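Local coordinates for mandelate racemase/muconate lactonizing enzyme/Enolase superfamily (Rhodobacter sphaeroides, PDB 2HZG), which is of unknown function but belongs to the enolase superfamily, whose members pair an N-terminal capping domain with a metal-binding TIM-type barrel, at residues A[134-140]-A[326-332]; A[271-277]-A[299-304]. All coordinates share one frame. Residue numbers count along the deposited sequence, not the author numbering.

Overall arrangement
After the N-terminal domain the chain enters the barrel on strand 135-141, then winds through strands 163-167, 195-199, 225-227 and 249-252 to reach strand 273-276. Contact 2 joins this strand to the next, 300-303, closing a short loop made almost entirely of helix. Only when strand 327-331 comes back to lie beside strand 135-141 does contact 1 close the large loop, inside which contact 2 is nested. Contact 1 thus seals the parallel barrel between its first and last strands, while contact 2 joins sequential neighbours. Their centres are about 12 Å apart, and they touch where Glu-329 N meets Asn-303 OD1 at 2.8 Å, probably as a hydrogen bond.

Contact 1: A[134-140]-A[326-332]; sequences KRPYASL and RICEYPA
Strands 135-140 and 327-331 run parallel, their axes approaching to 4.6 Å at 39°, with Arg-135 beside Ile-327 and successive residues paired through Ser-139 and Pro-331. Lys-134 CB lies 3.6 Å from Cys-328 SG. Its NZ hydrogen-bonds to Phe-319 O and Asp-325 O. Next, Arg-135 N donates to Arg-326 O (2.6 Å) and Arg-135 O accepts from Cys-328 N (3.2 Å). Pro-136 packs CB on Tyr-330 CB (3.7 Å), on the face toward helix 309-316. Tyr-137 N donates to Cys-328 O (2.9 Å) and Tyr-137 O accepts from Tyr-330 N (3.0 Å); a p chi1 turns its ring over Glu-329, whose CA makes a CH-pi contact 3.7 Å from the ring centroid, while Ile-327 CD1 meets the edge at CD2 (3.4 Å). Ala-138 CB touches Ala-332 CB (3.6 Å). Ser-139 N donates to Tyr-330 O (2.8 Å), and Ser-139 O accepts from Ala-332 N (3.3 Å). This first-to-last strand pairing is characteristic of a closed TIM-type barrel. With both in t chi1, Ser-139 OG donates to Glu-329 OE2 (2.6 Å); Lys-165, salt-bridged to OE2, and Thr-305 N, bonded to OE1, also offset this buried charge, about 5 Å from a sodium ion at its nearest atom.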
ATOM      1  N   LYS A 134     -14.308  27.901  -2.631  1.00 19.00           N
ATOM      2  CA  LYS A 134     -13.412  27.485  -1.562  1.00 19.01           C
ATOM      3  C   LYS A 134     -12.364  28.557  -1.351  1.00 19.09           C
ATOM      4  O   LYS A 134     -11.888  29.172  -2.300  1.00 18.19           O
ATOM      5  CB  LYS A 134     -12.714  26.162  -1.904  1.00 18.84           C
ATOM      6  CG  LYS A 134     -13.644  25.070  -2.426  1.00 19.09           C
ATOM      7  CD  LYS A 134     -14.526  24.524  -1.313  1.00 18.87           C
ATOM      8  CE  LYS A 134     -15.409  23.409  -1.828  1.00 18.58           C
ATOM      9  NZ  LYS A 134     -16.488  23.172  -0.859  1.00 19.48           N
ATOM     10  N   ARG A 135     -11.995  28.753  -0.093  1.00 19.30           N
ATOM     11  CA  ARG A 135     -11.001  29.739   0.275  1.00 20.52           C
ATOM     12  C   ARG A 135      -9.622  29.051   0.305  1.00 19.42           C
ATOM     13  O   ARG A 135      -9.364  28.218   1.183  1.00 19.23           O
ATOM     14  CB  ARG A 135     -11.389  30.353   1.633  1.00 20.96           C
ATOM     15  CG  ARG A 135     -10.367  31.330   2.203  1.00 26.74           C
ATOM     16  CD  ARG A 135     -10.385  32.671   1.468  1.00 31.95           C
ATOM     17  NE  ARG A 135     -11.715  33.289   1.490  1.00 36.47           N
ATOM     18  CZ  ARG A 135     -12.050  34.380   0.801  1.00 37.08           C
ATOM     19  NH1 ARG A 135     -11.154  34.993   0.032  1.00 37.70           N
ATOM     20  NH2 ARG A 135     -13.281  34.855   0.886  1.00 37.45           N
ATOM     21  N   PRO A 136      -8.743  29.394  -0.663  1.00 18.85           N
ATOM     22  CA  PRO A 136      -7.470  28.683  -0.836  1.00 18.65           C
ATOM     23  C   PRO A 136      -6.443  29.095   0.223  1.00 18.75           C
ATOM     24  O   PRO A 136      -6.266  30.296   0.495  1.00 19.24           O
ATOM     25  CB  PRO A 136      -7.003  29.111  -2.239  1.00 18.67           C
ATOM     26  CG  PRO A 136      -7.607  30.510  -2.417  1.00 18.39           C
ATOM     27  CD  PRO A 136      -8.920  30.479  -1.652  1.00 18.14           C
ATOM     28  N   TYR A 137      -5.795  28.112   0.842  1.00 16.64           N
ATOM     29  CA  TYR A 137      -4.654  28.427   1.682  1.00 16.69           C
ATOM     30  C   TYR A 137      -3.406  28.167   0.865  1.00 16.31           C
ATOM     31  O   TYR A 137      -3.370  27.231   0.068  1.00 16.57           O
ATOM     32  CB  TYR A 137      -4.703  27.666   3.010  1.00 15.89           C
ATOM     33  CG  TYR A 137      -4.463  26.154   2.976  1.00 16.01           C
ATOM     34  CD1 TYR A 137      -3.166  25.624   2.828  1.00 15.06           C
ATOM     35  CD2 TYR A 137      -5.515  25.266   3.170  1.00 13.78           C
ATOM     36  CE1 TYR A 137      -2.948  24.215   2.835  1.00 13.87           C
ATOM     37  CE2 TYR A 137      -5.303  23.861   3.210  1.00 13.96           C
ATOM     38  CZ  TYR A 137      -4.015  23.361   3.026  1.00 13.07           C
ATOM     39  OH  TYR A 137      -3.795  22.008   3.040  1.00 15.03           O
ATOM     40  N   ALA A 138      -2.410  29.033   1.015  1.00 16.15           N
ATOM     41  CA  ALA A 138      -1.172  28.908   0.280  1.00 16.71           C
ATOM     42  C   ALA A 138      -0.378  27.761   0.868  1.00 16.99           C
ATOM     43  O   ALA A 138      -0.044  27.781   2.056  1.00 17.84           O
ATOM     44  CB  ALA A 138      -0.358  30.238   0.337  1.00 16.49           C
ATOM     45  N   SER A 139      -0.071  26.758   0.046  1.00 16.36           N
ATOM     46  CA  SER A 139       0.598  25.586   0.554  1.00 15.95           C
ATOM     47  C   SER A 139       2.057  25.596   0.150  1.00 15.43           C
ATOM     48  O   SER A 139       2.378  25.552  -1.032  1.00 15.41           O
ATOM     49  CB  SER A 139      -0.106  24.290   0.105  1.00 16.11           C
ATOM     50  OG  SER A 139       0.348  23.221   0.910  1.00 16.00           O
ATOM     51  N   LEU A 140       2.927  25.643   1.154  1.00 14.32           N
ATOM     52  CA  LEU A 140       4.331  25.961   0.953  1.00 14.88           C
ATOM     53  C   LEU A 140       5.238  25.023   1.730  1.00 14.34           C
ATOM     54  O   LEU A 140       4.800  24.358   2.645  1.00 14.86           O
ATOM     55  CB  LEU A 140       4.604  27.421   1.409  1.00 14.56           C
ATOM     56  CG  LEU A 140       3.916  28.517   0.596  1.00 16.13           C
ATOM     57  CD1 LEU A 140       4.051  29.867   1.301  1.00 16.97           C
ATOM     58  CD2 LEU A 140       4.516  28.567  -0.806  1.00 16.32           C
ATOM     59  N   ARG A 326     -15.203  24.814   3.369  1.00 25.12           N
ATOM     60  CA  ARG A 326     -14.835  25.963   2.539  1.00 26.46           C
ATOM     61  C   ARG A 326     -13.360  26.140   2.290  1.00 25.48           C
ATOM     62  O   ARG A 326     -12.981  26.874   1.409  1.00 26.84           O
ATOM     63  CB  ARG A 326     -15.396  27.256   3.138  1.00 27.25           C
ATOM     64  CG  ARG A 326     -16.897  27.256   3.153  1.00 32.62           C
ATOM     65  CD  ARG A 326     -17.526  28.659   3.141  1.00 40.71           C
ATOM     66  NE  ARG A 326     -18.981  28.572   2.980  1.00 44.22           N
ATOM     67  CZ  ARG A 326     -19.841  28.348   3.980  1.00 47.90           C
ATOM     68  NH1 ARG A 326     -19.394  28.192   5.228  1.00 48.74           N
ATOM     69  NH2 ARG A 326     -21.152  28.273   3.735  1.00 47.70           N
ATOM     70  N   ILE A 327     -12.503  25.522   3.066  1.00 24.46           N
ATOM     71  CA  ILE A 327     -11.097  25.738   2.765  1.00 23.76           C
ATOM     72  C   ILE A 327     -10.555  24.658   1.802  1.00 21.86           C
ATOM     73  O   ILE A 327     -11.058  23.525   1.783  1.00 21.32           O
ATOM     74  CB  ILE A 327     -10.249  25.895   4.025  1.00 24.79           C
ATOM     75  CG1 ILE A 327      -9.751  24.563   4.510  1.00 25.63           C
ATOM     76  CG2 ILE A 327     -11.036  26.645   5.144  1.00 27.24           C
ATOM     77  CD1 ILE A 327      -8.357  24.670   4.960  1.00 29.17           C
ATOM     78  N   CYS A 328      -9.583  25.043   0.975  1.00 19.22           N
ATOM     79  CA  CYS A 328      -8.904  24.096   0.112  1.00 17.54           C
ATOM     80  C   CYS A 328      -7.427  24.373   0.119  1.00 16.60           C
ATOM     81  O   CYS A 328      -7.001  25.517   0.324  1.00 15.96           O
ATOM     82  CB  CYS A 328      -9.446  24.131  -1.328  1.00 16.58           C
ATOM     83  SG  CYS A 328      -9.131  25.678  -2.220  1.00 17.33           S
ATOM     84  N   GLU A 329      -6.655  23.319  -0.110  1.00 15.32           N
ATOM     85  CA  GLU A 329      -5.228  23.444  -0.332  1.00 15.18           C
ATOM     86  C   GLU A 329      -4.931  23.983  -1.726  1.00 16.02           C
ATOM     87  O   GLU A 329      -5.480  23.511  -2.729  1.00 16.12           O
ATOM     88  CB  GLU A 329      -4.510  22.106  -0.117  1.00 14.18           C
ATOM     89  CG  GLU A 329      -3.001  22.229  -0.149  1.00 13.34           C
ATOM     90  CD  GLU A 329      -2.265  20.982   0.333  1.00 15.31           C
ATOM     91  OE1 GLU A 329      -2.876  19.889   0.350  1.00 15.11           O
ATOM     92  OE2 GLU A 329      -1.047  21.087   0.674  1.00 14.85           O
ATOM     93  N   TYR A 330      -4.029  24.955  -1.774  1.00 16.08           N
ATOM     94  CA  TYR A 330      -3.613  25.555  -3.024  1.00 17.09           C
ATOM     95  C   TYR A 330      -2.084  25.556  -3.123  1.00 17.28           C
ATOM     96  O   TYR A 330      -1.428  26.222  -2.340  1.00 17.31           O
ATOM     97  CB  TYR A 330      -4.164  26.992  -3.138  1.00 16.94           C
ATOM     98  CG  TYR A 330      -3.922  27.591  -4.502  1.00 17.72           C
ATOM     99  CD1 TYR A 330      -4.844  27.409  -5.547  1.00 19.06           C
ATOM    100  CD2 TYR A 330      -2.744  28.278  -4.775  1.00 17.23           C
ATOM    101  CE1 TYR A 330      -4.592  27.940  -6.828  1.00 17.50           C
ATOM    102  CE2 TYR A 330      -2.484  28.809  -6.041  1.00 19.10           C
ATOM    103  CZ  TYR A 330      -3.420  28.642  -7.054  1.00 18.69           C
ATOM    104  OH  TYR A 330      -3.146  29.161  -8.295  1.00 19.76           O
ATOM    105  N   PRO A 331      -1.510  24.862  -4.126  1.00 17.88           N
ATOM    106  CA  PRO A 331      -0.045  24.875  -4.213  1.00 19.02           C
ATOM    107  C   PRO A 331       0.461  26.258  -4.648  1.00 19.28           C
ATOM    108  O   PRO A 331       0.255  26.670  -5.791  1.00 19.23           O
ATOM    109  CB  PRO A 331       0.273  23.833  -5.300  1.00 18.90           C
ATOM    110  CG  PRO A 331      -0.954  23.601  -6.016  1.00 18.15           C
ATOM    111  CD  PRO A 331      -2.133  24.095  -5.221  1.00 18.95           C
ATOM    112  N   ALA A 332       1.123  26.957  -3.732  1.00 20.14           N
ATOM    113  CA  ALA A 332       1.496  28.350  -3.958  1.00 19.67           C
ATOM    114  C   ALA A 332       2.898  28.528  -4.566  1.00 19.99           C
ATOM    115  O   ALA A 332       3.204  29.586  -5.109  1.00 20.84           O
ATOM    116  CB  ALA A 332       1.345  29.152  -2.660  1.00 19.40           C
TER

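Contact 2: A[271-277]-A[299-304]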
ATOM      1  N   ILE A 271      -8.791  12.628  14.190  1.00 17.34           N
ATOM      2  CA  ILE A 271      -8.465  13.803  13.382  1.00 16.96           C
ATOM      3  C   ILE A 271      -9.664  14.749  13.279  1.00 16.67           C
ATOM      4  O   ILE A 271     -10.821  14.314  13.295  1.00 16.29           O
ATOM      5  CB  ILE A 271      -7.970  13.444  11.956  1.00 16.75           C
ATOM      6  CG1 ILE A 271      -8.926  12.434  11.288  1.00 16.60           C
ATOM      7  CG2 ILE A 271      -6.530  12.936  12.006  1.00 15.33           C
ATOM      8  CD1 ILE A 271      -8.950  12.538   9.729  1.00 14.76           C
ATOM      9  N   GLY A 272      -9.362  16.041  13.169  1.00 16.17           N
ATOM     10  CA  GLY A 272     -10.366  17.052  12.904  1.00 16.24           C
ATOM     11  C   GLY A 272     -10.535  17.387  11.438  1.00 16.74           C
ATOM     12  O   GLY A 272     -11.550  17.970  11.058  1.00 17.77           O
ATOM     13  N   PHE A 273      -9.546  17.032  10.613  1.00 16.21           N
ATOM     14  CA  PHE A 273      -9.563  17.330   9.178  1.00 16.16           C
ATOM     15  C   PHE A 273      -9.105  16.099   8.417  1.00 15.74           C
ATOM     16  O   PHE A 273      -8.030  15.584   8.684  1.00 15.35           O
ATOM     17  CB  PHE A 273      -8.622  18.519   8.817  1.00 15.38           C
ATOM     18  CG  PHE A 273      -8.993  19.817   9.506  1.00 16.80           C
ATOM     19  CD1 PHE A 273      -9.818  20.753   8.863  1.00 17.75           C
ATOM     20  CD2 PHE A 273      -8.548  20.089  10.799  1.00 17.03           C
ATOM     21  CE1 PHE A 273     -10.178  21.954   9.501  1.00 18.64           C
ATOM     22  CE2 PHE A 273      -8.906  21.284  11.457  1.00 17.59           C
ATOM     23  CZ  PHE A 273      -9.719  22.214  10.807  1.00 18.52           C
ATOM     24  N   ILE A 274      -9.926  15.639   7.482  1.00 15.71           N
ATOM     25  CA  ILE A 274      -9.526  14.554   6.576  1.00 15.75           C
ATOM     26  C   ILE A 274      -9.134  15.187   5.241  1.00 15.05           C
ATOM     27  O   ILE A 274      -9.837  16.050   4.720  1.00 15.46           O
ATOM     28  CB  ILE A 274     -10.634  13.450   6.443  1.00 16.18           C
ATOM     29  CG1 ILE A 274     -10.147  12.241   5.613  1.00 16.04           C
ATOM     30  CG2 ILE A 274     -11.942  14.017   5.824  1.00 14.91           C
ATOM     31  CD1 ILE A 274      -9.177  11.294   6.336  1.00 14.70           C
ATOM     32  N   GLN A 275      -7.980  14.785   4.724  1.00 14.90           N
ATOM     33  CA  GLN A 275      -7.371  15.432   3.577  1.00 14.79           C
ATOM     34  C   GLN A 275      -7.066  14.368   2.556  1.00 14.58           C
ATOM     35  O   GLN A 275      -6.315  13.425   2.815  1.00 14.25           O
ATOM     36  CB  GLN A 275      -6.094  16.180   3.971  1.00 15.37           C
ATOM     37  CG  GLN A 275      -6.278  17.120   5.164  1.00 14.99           C
ATOM     38  CD  GLN A 275      -4.965  17.623   5.722  1.00 19.34           C
ATOM     39  OE1 GLN A 275      -4.097  16.834   6.115  1.00 19.64           O
ATOM     40  NE2 GLN A 275      -4.815  18.942   5.781  1.00 18.72           N
ATOM     41  N   ILE A 276      -7.645  14.525   1.377  1.00 13.61           N
ATOM     42  CA  ILE A 276      -7.629  13.437   0.403  1.00 13.24           C
ATOM     43  C   ILE A 276      -7.036  13.878  -0.923  1.00 13.40           C
ATOM     44  O   ILE A 276      -7.391  14.915  -1.469  1.00 12.37           O
ATOM     45  CB  ILE A 276      -9.053  12.859   0.170  1.00 13.02           C
ATOM     46  CG1 ILE A 276      -9.650  12.333   1.491  1.00 12.60           C
ATOM     47  CG2 ILE A 276      -9.046  11.830  -0.987  1.00 11.95           C
ATOM     48  CD1 ILE A 276      -8.927  11.131   2.100  1.00 12.19           C
ATOM     49  N   ASP A 277      -6.117  13.057  -1.418  1.00 13.99           N
ATOM     50  CA  ASP A 277      -5.522  13.246  -2.713  1.00 14.89           C
ATOM     51  C   ASP A 277      -6.198  12.300  -3.707  1.00 15.33           C
ATOM     52  O   ASP A 277      -6.024  11.091  -3.619  1.00 15.85           O
ATOM     53  CB  ASP A 277      -4.016  12.963  -2.644  1.00 14.98           C
ATOM     54  CG  ASP A 277      -3.279  13.532  -3.828  1.00 16.48           C
ATOM     55  OD1 ASP A 277      -3.681  13.257  -4.965  1.00 17.74           O
ATOM     56  OD2 ASP A 277      -2.290  14.262  -3.649  1.00 20.17           O
ATOM     57  N   ILE A 299     -16.809  15.688  10.187  1.00 22.26           N
ATOM     58  CA  ILE A 299     -15.387  15.982  10.010  1.00 21.05           C
ATOM     59  C   ILE A 299     -15.183  16.806   8.733  1.00 20.13           C
ATOM     60  O   ILE A 299     -15.680  16.452   7.672  1.00 20.37           O
ATOM     61  CB  ILE A 299     -14.531  14.673  10.005  1.00 21.27           C
ATOM     62  CG1 ILE A 299     -14.655  13.968  11.375  1.00 21.56           C
ATOM     63  CG2 ILE A 299     -13.041  14.974   9.660  1.00 19.44           C
ATOM     64  CD1 ILE A 299     -14.107  12.553  11.423  1.00 21.56           C
ATOM     65  N   THR A 300     -14.452  17.908   8.851  1.00 19.32           N
ATOM     66  CA  THR A 300     -14.110  18.744   7.706  1.00 18.26           C
ATOM     67  C   THR A 300     -13.243  18.000   6.687  1.00 17.71           C
ATOM     68  O   THR A 300     -12.206  17.432   7.027  1.00 17.24           O
ATOM     69  CB  THR A 300     -13.391  20.028   8.135  1.00 18.65           C
ATOM     70  OG1 THR A 300     -14.188  20.722   9.100  1.00 19.03           O
ATOM     71  CG2 THR A 300     -13.134  20.962   6.900  1.00 18.32           C
ATOM     72  N   TYR A 301     -13.697  18.015   5.436  1.00 17.10           N
ATOM     73  CA  TYR A 301     -12.969  17.436   4.318  1.00 16.31           C
ATOM     74  C   TYR A 301     -12.186  18.539   3.589  1.00 15.77           C
ATOM     75  O   TYR A 301     -12.700  19.626   3.376  1.00 15.50           O
ATOM     76  CB  TYR A 301     -13.966  16.758   3.368  1.00 15.92           C
ATOM     77  CG  TYR A 301     -13.355  16.069   2.181  1.00 16.49           C
ATOM     78  CD1 TYR A 301     -13.287  14.667   2.120  1.00 15.04           C
ATOM     79  CD2 TYR A 301     -12.913  16.812   1.068  1.00 17.37           C
ATOM     80  CE1 TYR A 301     -12.743  14.026   0.998  1.00 16.74           C
ATOM     81  CE2 TYR A 301     -12.361  16.181  -0.050  1.00 15.81           C
ATOM     82  CZ  TYR A 301     -12.283  14.795  -0.073  1.00 15.21           C
ATOM     83  OH  TYR A 301     -11.754  14.184  -1.168  1.00 16.50           O
ATOM     84  N   VAL A 302     -10.938  18.242   3.231  1.00 14.93           N
ATOM     85  CA  VAL A 302     -10.103  19.167   2.482  1.00 14.88           C
ATOM     86  C   VAL A 302      -9.398  18.338   1.432  1.00 14.75           C
ATOM     87  O   VAL A 302      -9.080  17.173   1.669  1.00 14.43           O
ATOM     88  CB  VAL A 302      -9.021  19.901   3.375  1.00 14.50           C
ATOM     89  CG1 VAL A 302      -8.499  21.160   2.665  1.00 14.36           C
ATOM     90  CG2 VAL A 302      -9.554  20.278   4.781  1.00 14.16           C
ATOM     91  N   ASN A 303      -9.166  18.921   0.264  1.00 14.23           N
ATOM     92  CA  ASN A 303      -8.260  18.301  -0.686  1.00 14.61           C
ATOM     93  C   ASN A 303      -6.817  18.312  -0.169  1.00 14.29           C
ATOM     94  O   ASN A 303      -6.420  19.221   0.587  1.00 14.41           O
ATOM     95  CB  ASN A 303      -8.314  19.017  -2.038  1.00 13.94           C
ATOM     96  CG  ASN A 303      -7.846  20.452  -1.949  1.00 14.35           C
ATOM     97  OD1 ASN A 303      -8.286  21.201  -1.086  1.00 13.86           O
ATOM     98  ND2 ASN A 303      -6.933  20.832  -2.818  1.00 13.89           N
ATOM     99  N   HIS A 304      -6.055  17.290  -0.555  1.00 13.45           N
ATOM    100  CA  HIS A 304      -4.610  17.399  -0.568  1.00 14.24           C
ATOM    101  C   HIS A 304      -4.178  17.618  -2.013  1.00 14.84           C
ATOM    102  O   HIS A 304      -4.419  16.766  -2.866  1.00 14.56           O
ATOM    103  CB  HIS A 304      -3.893  16.149  -0.022  1.00 14.99           C
ATOM    104  CG  HIS A 304      -2.417  16.189  -0.258  1.00 14.34           C
ATOM    105  ND1 HIS A 304      -1.825  15.656  -1.382  1.00 17.73           N
ATOM    106  CD2 HIS A 304      -1.421  16.776   0.447  1.00 15.27           C
ATOM    107  CE1 HIS A 304      -0.525  15.890  -1.352  1.00 16.82           C
ATOM    108  NE2 HIS A 304      -0.255  16.566  -0.249  1.00 17.65           N
TER
HETATM  109  O   HOH W   1     -13.969  18.692  11.730  1.00 32.99           O
HETATM  110  O   HOH W   2     -10.040  15.555  -2.563  1.00 13.70           O
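Side chains from these two parallel strands divide between the inside and the outside of the barrel. Facing inward, Phe-273 adopts an m chi1 that brings its CD1 to 3.7 Å from Thr-300 CB and 4.1 Å from Val-302 CG2, and its ring also meets Trp-225. Gln-275, likewise m, extends further along the same face, its CG 4.3 Å from Val-302 CB. On the outer face, Ile-274, with a t chi1, sets CG2 4.0 Å from Tyr-301 CD1 and 4.1 Å from Ile-299 CG2, under helix 284-297. The t chi1 of Tyr-301 sweeps its ring along the neighbouring strand, so that Ile-276 CG1 lies 3.6 Å from Tyr-301 CE1; the hydroxyl then donates to water 2 (OH to O 2.6 Å), which in turn donates to Ile-276 O (2.9 Å).

The backbone ladder runs from Ile-274 N to Thr-300 O (2.9 Å) through to His-304 N and Ile-276 O (2.9 Å). One step earlier the strands have spread, with Gly-272 O 3.6 Å from Thr-300 N, and water 1 bridges these two atoms.

Past the strand ends, Asp-277 and His-304 both take t chi1, and His-304 ND1 donates to Asp-277 OD2 at 2.7 Å. Asp-277 is also the N-cap of helix 278-281. The nearest atom of the His-304 side chain is about 4 Å from a sodium ion, and that side chain touches Glu-254, which binds sodium with Asp-199 and Glu-227. The two parallel strands, joined through helix 284-297, form a beta-alpha-beta unit of the barrel; polar residues at the C-terminal strand ends, beside the metal, are typical of enolase-superfamily barrels.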